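Local coordinates for 6-phosphogluconolactonase (Trypanosoma cruzi, PDB 6VYE), which probably hydrolyses 6-phosphogluconolactone to 6-phosphogluconate, the second step of the oxidative pentose phosphate pathway, at residues S47-G52 / P159-V164; F81-L86 / V204-L209; I163-L168 / H219-A224. One frame throughout, in Å; residues are numbered along the deposited sequence.

Interaction 1. Residues S47-G52 / P159-V164; sequences SIALSG and PVFDIV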
# COMPACT_ATOMS: atom_id res chain seq x y z
N SER A 47 12.88 1.37 -0.48
CA SER A 47 11.63 2.16 -0.36
C SER A 47 10.46 1.20 -0.07
O SER A 47 10.23 0.26 -0.84
CB SER A 47 11.43 3.02 -1.58
OG SER A 47 11.55 2.26 -2.75
N ILE A 48 9.74 1.43 1.01
CA ILE A 48 8.46 0.71 1.30
C ILE A 48 7.31 1.73 1.38
O ILE A 48 7.46 2.73 2.04
CB ILE A 48 8.60 -0.15 2.56
CG1 ILE A 48 7.34 -1.01 2.73
CG2 ILE A 48 8.89 0.71 3.79
CD1 ILE A 48 7.53 -2.18 3.62
N ALA A 49 6.16 1.42 0.79
CA ALA A 49 4.94 2.22 0.96
C ALA A 49 4.02 1.41 1.87
O ALA A 49 3.68 0.25 1.48
CB ALA A 49 4.30 2.54 -0.36
N LEU A 50 3.72 1.97 3.06
CA LEU A 50 2.96 1.31 4.13
C LEU A 50 1.46 1.47 3.85
O LEU A 50 1.08 2.49 3.32
CB LEU A 50 3.31 1.92 5.48
CG LEU A 50 4.77 1.89 5.91
CD1 LEU A 50 4.94 2.52 7.29
CD2 LEU A 50 5.27 0.48 5.94
N SER A 51 0.65 0.47 4.20
CA SER A 51 -0.82 0.61 4.29
C SER A 51 -1.23 0.86 5.76
O SER A 51 -0.43 0.53 6.69
CB SER A 51 -1.49 -0.61 3.74
OG SER A 51 -1.00 -1.74 4.45
N GLY A 52 -2.43 1.41 5.96
CA GLY A 52 -3.09 1.51 7.28
C GLY A 52 -3.94 0.28 7.59
O GLY A 52 -3.94 -0.67 6.80
N PRO A 159 8.45 7.03 -9.91
CA PRO A 159 9.33 6.42 -8.93
C PRO A 159 9.04 4.92 -8.90
O PRO A 159 7.93 4.50 -9.15
CB PRO A 159 8.98 7.14 -7.62
CG PRO A 159 7.53 7.52 -7.81
CD PRO A 159 7.37 7.81 -9.30
N VAL A 160 10.08 4.13 -8.67
CA VAL A 160 10.00 2.65 -8.62
C VAL A 160 10.22 2.28 -7.16
O VAL A 160 11.33 2.44 -6.67
CB VAL A 160 11.01 2.01 -9.59
CG1 VAL A 160 11.08 0.50 -9.43
CG2 VAL A 160 10.65 2.35 -11.03
N PHE A 161 9.14 1.94 -6.47
CA PHE A 161 9.17 1.46 -5.06
C PHE A 161 9.74 0.04 -5.04
O PHE A 161 9.51 -0.75 -5.96
CB PHE A 161 7.79 1.56 -4.44
CG PHE A 161 7.45 2.92 -3.90
CD1 PHE A 161 7.82 3.28 -2.63
CD2 PHE A 161 6.76 3.85 -4.67
CE1 PHE A 161 7.44 4.50 -2.11
CE2 PHE A 161 6.41 5.08 -4.17
CZ PHE A 161 6.81 5.44 -2.91
N ASP A 162 10.58 -0.24 -4.05
CA ASP A 162 11.06 -1.61 -3.78
C ASP A 162 9.88 -2.46 -3.26
O ASP A 162 9.70 -3.57 -3.77
CB ASP A 162 12.21 -1.58 -2.77
CG ASP A 162 13.46 -0.95 -3.34
OD1 ASP A 162 13.95 -1.46 -4.40
OD2 ASP A 162 13.89 0.08 -2.77
N ILE A 163 9.12 -1.96 -2.28
CA ILE A 163 8.02 -2.74 -1.67
C ILE A 163 6.77 -1.86 -1.66
O ILE A 163 6.85 -0.70 -1.22
CB ILE A 163 8.38 -3.29 -0.29
CG1 ILE A 163 9.74 -3.99 -0.29
CG2 ILE A 163 7.26 -4.18 0.22
CD1 ILE A 163 10.16 -4.57 1.02
N VAL A 164 5.64 -2.42 -2.11
CA VAL A 164 4.34 -1.77 -1.82
C VAL A 164 3.48 -2.76 -1.03
O VAL A 164 3.22 -3.86 -1.52
CB VAL A 164 3.65 -1.30 -3.10
CG1 VAL A 164 2.23 -0.83 -2.78
CG2 VAL A 164 4.46 -0.20 -3.77
O HOH W 1 13.43 2.85 -4.16
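Ser47 and Asp162 exchange backbone-to-side-chain hydrogen bonds where strand 46-50 meets the residues leading into strand 163-167. Ser47 N donates to Asp162 OD2 over 2.8 Å, and OD2 accepts on its anti lone pair, the one away from OD1. In return, Asp162 N donates to Ser47 OG at 3.0 Å, with 165° at the hydrogen; the serine hydroxyl is placed for this because OG lies between its backbone N and carbonyl carbon (chi1 51°). A water donates to Asp162 OD2 as well, and the second oxygen, OD1, forms a salt bridge with Arg218.

The backbone bonds that follow are those of a parallel strand pair. Ile163 N reaches Ser47 O at 2.9 Å, nearly straight on to the carbonyl, and Ala49 N reaches Ile163 O at 3.0 Å. The same Ile163 O also meets the CA-H of Ile48.

Apolar contacts divide between the two sides of the sheet. Ile48 CG1 lies 3.9 Å from Ile163 CB on one side. On the other, Ala49 CB sits over a face of the Phe161 ring, 4.1 Å from CE1, and that ring also meets Phe80 edge-to-face and touches Ile142 and Leu146 of helix 128-146.

Just ahead of strand 163-167, Asp162 is thus paired with Ser47 through one oxygen and Arg218 through the other, while apolar side chains pack on both sides of this strand pair.

Interaction 2. Residues F81-L86 / V204-L209; sequences FGDERL and VWRVTL. With PO4 (phosphate ion), chain D.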
# COMPACT_ATOMS: atom_id res chain seq x y z
N PHE A 81 4.08 6.23 2.57
CA PHE A 81 2.67 5.82 2.77
C PHE A 81 2.02 5.64 1.41
O PHE A 81 2.20 6.52 0.55
CB PHE A 81 1.95 6.82 3.67
CG PHE A 81 2.49 6.77 5.07
CD1 PHE A 81 1.91 5.95 6.02
CD2 PHE A 81 3.66 7.46 5.38
CE1 PHE A 81 2.44 5.88 7.30
CE2 PHE A 81 4.22 7.34 6.65
CZ PHE A 81 3.59 6.57 7.61
N GLY A 82 1.37 4.49 1.23
CA GLY A 82 0.58 4.21 0.02
C GLY A 82 -0.63 5.11 -0.04
O GLY A 82 -1.10 5.38 -1.11
N ASP A 83 -1.15 5.47 1.13
CA ASP A 83 -2.22 6.48 1.27
C ASP A 83 -2.17 7.09 2.67
O ASP A 83 -1.50 6.53 3.61
CB ASP A 83 -3.61 5.90 0.95
CG ASP A 83 -4.14 4.91 1.96
OD1 ASP A 83 -3.31 4.23 2.62
OD2 ASP A 83 -5.39 4.81 2.07
N GLU A 84 -2.87 8.21 2.79
CA GLU A 84 -3.02 8.96 4.05
C GLU A 84 -4.35 9.69 4.00
O GLU A 84 -4.67 10.26 2.95
CB GLU A 84 -1.87 9.96 4.22
CG GLU A 84 -1.91 10.64 5.58
CD GLU A 84 -1.92 9.67 6.76
OE1 GLU A 84 -3.01 9.07 7.05
OE2 GLU A 84 -0.84 9.49 7.36
N ARG A 85 -5.05 9.70 5.13
CA ARG A 85 -6.26 10.51 5.39
C ARG A 85 -5.82 11.94 5.67
O ARG A 85 -4.84 12.11 6.42
CB ARG A 85 -7.05 9.93 6.56
CG ARG A 85 -7.72 8.61 6.21
CD ARG A 85 -6.75 7.44 6.21
NE ARG A 85 -7.47 6.18 6.23
CZ ARG A 85 -8.06 5.66 7.31
NH1 ARG A 85 -8.00 6.26 8.49
NH2 ARG A 85 -8.71 4.52 7.19
N LEU A 86 -6.48 12.92 5.05
CA LEU A 86 -6.22 14.36 5.31
C LEU A 86 -6.96 14.72 6.59
O LEU A 86 -8.04 15.34 6.54
CB LEU A 86 -6.60 15.18 4.09
CG LEU A 86 -5.58 15.02 2.96
CD1 LEU A 86 -6.14 15.36 1.59
CD2 LEU A 86 -4.35 15.85 3.28
N VAL A 204 -13.25 11.15 4.73
CA VAL A 204 -12.20 12.19 4.57
C VAL A 204 -11.51 11.95 3.23
O VAL A 204 -11.45 10.79 2.75
CB VAL A 204 -11.21 12.17 5.75
CG1 VAL A 204 -11.89 12.58 7.06
CG2 VAL A 204 -10.53 10.81 5.91
N TRP A 205 -11.03 13.04 2.64
CA TRP A 205 -10.18 13.02 1.44
C TRP A 205 -8.91 12.22 1.75
O TRP A 205 -8.44 12.25 2.94
CB TRP A 205 -9.90 14.45 1.00
CG TRP A 205 -10.98 15.01 0.13
CD1 TRP A 205 -11.96 15.90 0.48
CD2 TRP A 205 -11.20 14.67 -1.24
NE1 TRP A 205 -12.77 16.13 -0.60
CE2 TRP A 205 -12.33 15.41 -1.67
CE3 TRP A 205 -10.56 13.83 -2.15
CZ2 TRP A 205 -12.84 15.31 -2.96
CZ3 TRP A 205 -11.06 13.74 -3.43
CH2 TRP A 205 -12.19 14.46 -3.83
N ARG A 206 -8.37 11.52 0.76
CA ARG A 206 -7.10 10.79 0.94
C ARG A 206 -6.17 11.13 -0.21
O ARG A 206 -6.66 11.48 -1.32
CB ARG A 206 -7.32 9.28 0.99
CG ARG A 206 -8.13 8.85 2.21
CD ARG A 206 -9.51 8.50 1.78
NE ARG A 206 -10.28 7.93 2.86
CZ ARG A 206 -10.37 6.65 3.16
NH1 ARG A 206 -9.64 5.76 2.51
NH2 ARG A 206 -11.15 6.26 4.16
N VAL A 207 -4.88 11.13 0.11
CA VAL A 207 -3.79 11.15 -0.90
C VAL A 207 -3.43 9.67 -1.06
O VAL A 207 -3.46 8.99 -0.04
CB VAL A 207 -2.61 12.01 -0.42
CG1 VAL A 207 -1.44 11.94 -1.38
CG2 VAL A 207 -3.06 13.45 -0.21
N THR A 208 -3.18 9.21 -2.28
CA THR A 208 -2.97 7.79 -2.57
C THR A 208 -1.97 7.67 -3.71
O THR A 208 -1.97 8.54 -4.62
CB THR A 208 -4.29 7.05 -2.88
OG1 THR A 208 -4.03 5.66 -3.06
CG2 THR A 208 -5.02 7.56 -4.11
N LEU A 209 -1.17 6.61 -3.67
CA LEU A 209 -0.41 6.13 -4.82
C LEU A 209 -1.42 5.62 -5.85
O LEU A 209 -2.57 5.21 -5.47
CB LEU A 209 0.57 5.02 -4.42
CG LEU A 209 1.64 5.41 -3.39
CD1 LEU A 209 2.56 4.20 -3.17
CD2 LEU A 209 2.45 6.64 -3.80
P PO4 D . -10.08 2.59 4.04
O1 PO4 D . -9.20 2.91 2.79
O2 PO4 D . -9.36 1.60 4.91
O3 PO4 D . -11.38 1.95 3.64
O4 PO4 D . -10.37 3.89 4.77
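Arg85 and Arg206 lie side by side and point the same way, their CG atoms 4.0 Å apart, with NE of Arg85 over one face of the Arg206 guanidinium. Both reach a phosphate ion, probably from the crystallisation liquor. Arg206 NH2 bonds to phosphate O4 at 2.6 Å and its NH1 bonds to O1. Arg85 NH2 reaches the same O4 at 3.0 Å. The anion would offset the repulsion between the two side chains; His173 NE2 bonds it too, consistent with an anion site in an enzyme of phosphorylated sugars.

Behind this shell, Arg85 NH1 is held by Glu93 O, Arg206 NH2 by Pro202 O and Arg206 NH1 by Ser176 OG, which also bonds Asp83 OD2. Val204 CG2 packs 3.6 Å from Arg85 CG, crossing that side chain at about a right angle. The antiparallel backbone puts the two arginines on the same side as a non-hydrogen-bonded pair, next to the hydrogen-bonded pair Glu84 and Val207, whose two N-to-O bonds are both 3.0 Å.

Val207, on the side away from the arginines, and Leu86, just past its strand, touch helix 128-146. Strand 206-209 lies between strands 77-85 and 191-194, and Phe81 leans on helix 95-104.

Interaction 3. Residues I163-L168 / H219-A224; sequences IVLLGL and HVILLA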
# COMPACT_ATOMS: atom_id res chain seq x y z
N ILE A 163 9.12 -1.96 -2.28
CA ILE A 163 8.02 -2.74 -1.67
C ILE A 163 6.77 -1.86 -1.66
O ILE A 163 6.85 -0.70 -1.22
CB ILE A 163 8.38 -3.29 -0.29
CG1 ILE A 163 9.74 -3.99 -0.29
CG2 ILE A 163 7.26 -4.18 0.22
CD1 ILE A 163 10.16 -4.57 1.02
N VAL A 164 5.64 -2.42 -2.11
CA VAL A 164 4.34 -1.77 -1.82
C VAL A 164 3.48 -2.76 -1.03
O VAL A 164 3.22 -3.86 -1.52
CB VAL A 164 3.65 -1.30 -3.10
CG1 VAL A 164 2.23 -0.83 -2.78
CG2 VAL A 164 4.46 -0.20 -3.77
N LEU A 165 3.08 -2.36 0.17
CA LEU A 165 2.15 -3.13 1.03
C LEU A 165 0.72 -2.67 0.84
O LEU A 165 0.45 -1.49 1.03
CB LEU A 165 2.55 -2.86 2.47
CG LEU A 165 3.52 -3.84 3.09
CD1 LEU A 165 3.97 -3.25 4.42
CD2 LEU A 165 2.82 -5.19 3.28
N LEU A 166 -0.19 -3.58 0.56
CA LEU A 166 -1.60 -3.21 0.30
C LEU A 166 -2.55 -4.04 1.16
O LEU A 166 -2.20 -5.18 1.53
CB LEU A 166 -1.86 -3.44 -1.19
CG LEU A 166 -1.04 -2.58 -2.15
CD1 LEU A 166 -1.35 -2.97 -3.57
CD2 LEU A 166 -1.28 -1.09 -1.96
N GLY A 167 -3.71 -3.49 1.48
CA GLY A 167 -4.81 -4.27 2.09
C GLY A 167 -6.01 -4.27 1.16
O GLY A 167 -6.11 -3.31 0.41
N LEU A 168 -6.79 -5.35 1.12
CA LEU A 168 -8.02 -5.43 0.30
C LEU A 168 -9.22 -5.03 1.17
O LEU A 168 -9.46 -5.72 2.21
CB LEU A 168 -8.18 -6.85 -0.22
CG LEU A 168 -9.21 -6.98 -1.33
CD1 LEU A 168 -8.71 -6.26 -2.59
CD2 LEU A 168 -9.52 -8.45 -1.64
N HIS A 219 8.31 -5.12 -5.69
CA HIS A 219 7.55 -6.11 -4.88
C HIS A 219 6.23 -5.52 -4.39
O HIS A 219 6.22 -4.40 -3.79
CB HIS A 219 8.36 -6.60 -3.70
CG HIS A 219 9.69 -7.11 -4.11
ND1 HIS A 219 9.90 -8.45 -4.39
CD2 HIS A 219 10.86 -6.46 -4.29
CE1 HIS A 219 11.16 -8.62 -4.72
NE2 HIS A 219 11.79 -7.41 -4.64
N VAL A 220 5.16 -6.30 -4.57
CA VAL A 220 3.81 -5.92 -4.10
C VAL A 220 3.32 -7.04 -3.19
O VAL A 220 3.39 -8.23 -3.60
CB VAL A 220 2.85 -5.67 -5.29
CG1 VAL A 220 1.43 -5.42 -4.80
CG2 VAL A 220 3.33 -4.56 -6.21
N ILE A 221 2.86 -6.70 -2.00
CA ILE A 221 2.37 -7.66 -0.97
C ILE A 221 0.96 -7.22 -0.61
O ILE A 221 0.82 -6.07 -0.07
CB ILE A 221 3.29 -7.70 0.28
CG1 ILE A 221 4.73 -8.03 -0.10
CG2 ILE A 221 2.73 -8.67 1.33
CD1 ILE A 221 5.73 -7.80 1.03
N LEU A 222 -0.03 -8.04 -0.96
CA LEU A 222 -1.44 -7.76 -0.62
C LEU A 222 -1.82 -8.64 0.57
O LEU A 222 -1.61 -9.88 0.50
CB LEU A 222 -2.36 -8.01 -1.82
CG LEU A 222 -3.85 -7.77 -1.56
CD1 LEU A 222 -4.16 -6.29 -1.53
CD2 LEU A 222 -4.68 -8.43 -2.63
N LEU A 223 -2.40 -8.02 1.59
CA LEU A 223 -2.97 -8.69 2.79
C LEU A 223 -4.49 -8.70 2.62
O LEU A 223 -5.08 -7.63 2.38
CB LEU A 223 -2.52 -7.90 4.01
CG LEU A 223 -1.02 -7.86 4.24
CD1 LEU A 223 -0.67 -7.42 5.65
CD2 LEU A 223 -0.43 -9.24 3.99
N ALA A 224 -5.12 -9.87 2.66
CA ALA A 224 -6.59 -9.96 2.55
C ALA A 224 -7.14 -11.09 3.45
O ALA A 224 -6.63 -12.22 3.39
CB ALA A 224 -6.97 -10.15 1.10
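His219 opens the pairing with its carbonyl: Val164 N donates to His219 O at 2.7 Å, and the CA-H of Ile163 meets the same oxygen. The imidazole ND1 of His219 is hydrogen-bonded to Asp256 OD1 of strand 256-262, the neighbour on the other flank.

Val220 turns to the opposite side of the sheet, where its side chain crosses that of Leu166 obliquely, CG1 3.9 Å from Leu166 CD1. Ile221 has both backbone groups in use, N donating to Val164 O and O accepting from Leu166 N at 2.8 Å. Its side chain lies alongside Leu165, with CB 3.9 Å from Leu165 CD2, and sends CD1 to within 4.0 Å of Ile163 CG2; Lys31 of helix 24-38 lies against it.

Leu222 returns to the side of Val220. The end of its side chain comes nearer to the partner strand, and CD1 rests 3.7 Å from Leu166 CB. Leu223 again bonds in both directions: its N reaches Leu166 O over 2.8 Å at 169° at the hydrogen, and its O receives Leu168 N. Ala224 completes the segment by packing CB against Leu168 CB at 3.8 Å.

The axes of 163-167 and 219-224 are 19° apart, and five hydrogen bonds join these adjacent parallel strands, consistent with the family's Rossmann-like clan. Apart from His219 and Gly167, the alternating side chains are aliphatic. The seam is largely apolar; backbone groups turned away from it pair with the flanking strands, as Leu165 does with Ala49 and Val220 with Thr258.

Of the strands in these contacts, 46-50 comes first along the chain and waits through 106 intervening residues until 159-164 closes interaction 1. Segment 81-86 falls inside that loop but finds its partner only at 204-209, after 117 residues, so interactions 1 and 2 cross. Interaction 3 starts on Ile163 and Val164, where interaction 1 ends, and closes at 219-224 after a shorter loop of 50 residues; it crosses interaction 2 in turn. In the sheet the order becomes 219-224, 163-167, 46-50, 77-85, 206-209. Strand 163-167 joins interactions 1 and 3, whereas Leu50 O to Gly82 N, 2.9 Å and probably a hydrogen bond, connects interaction 1 to the antiparallel part of the sheet, to which interaction 2 belongs.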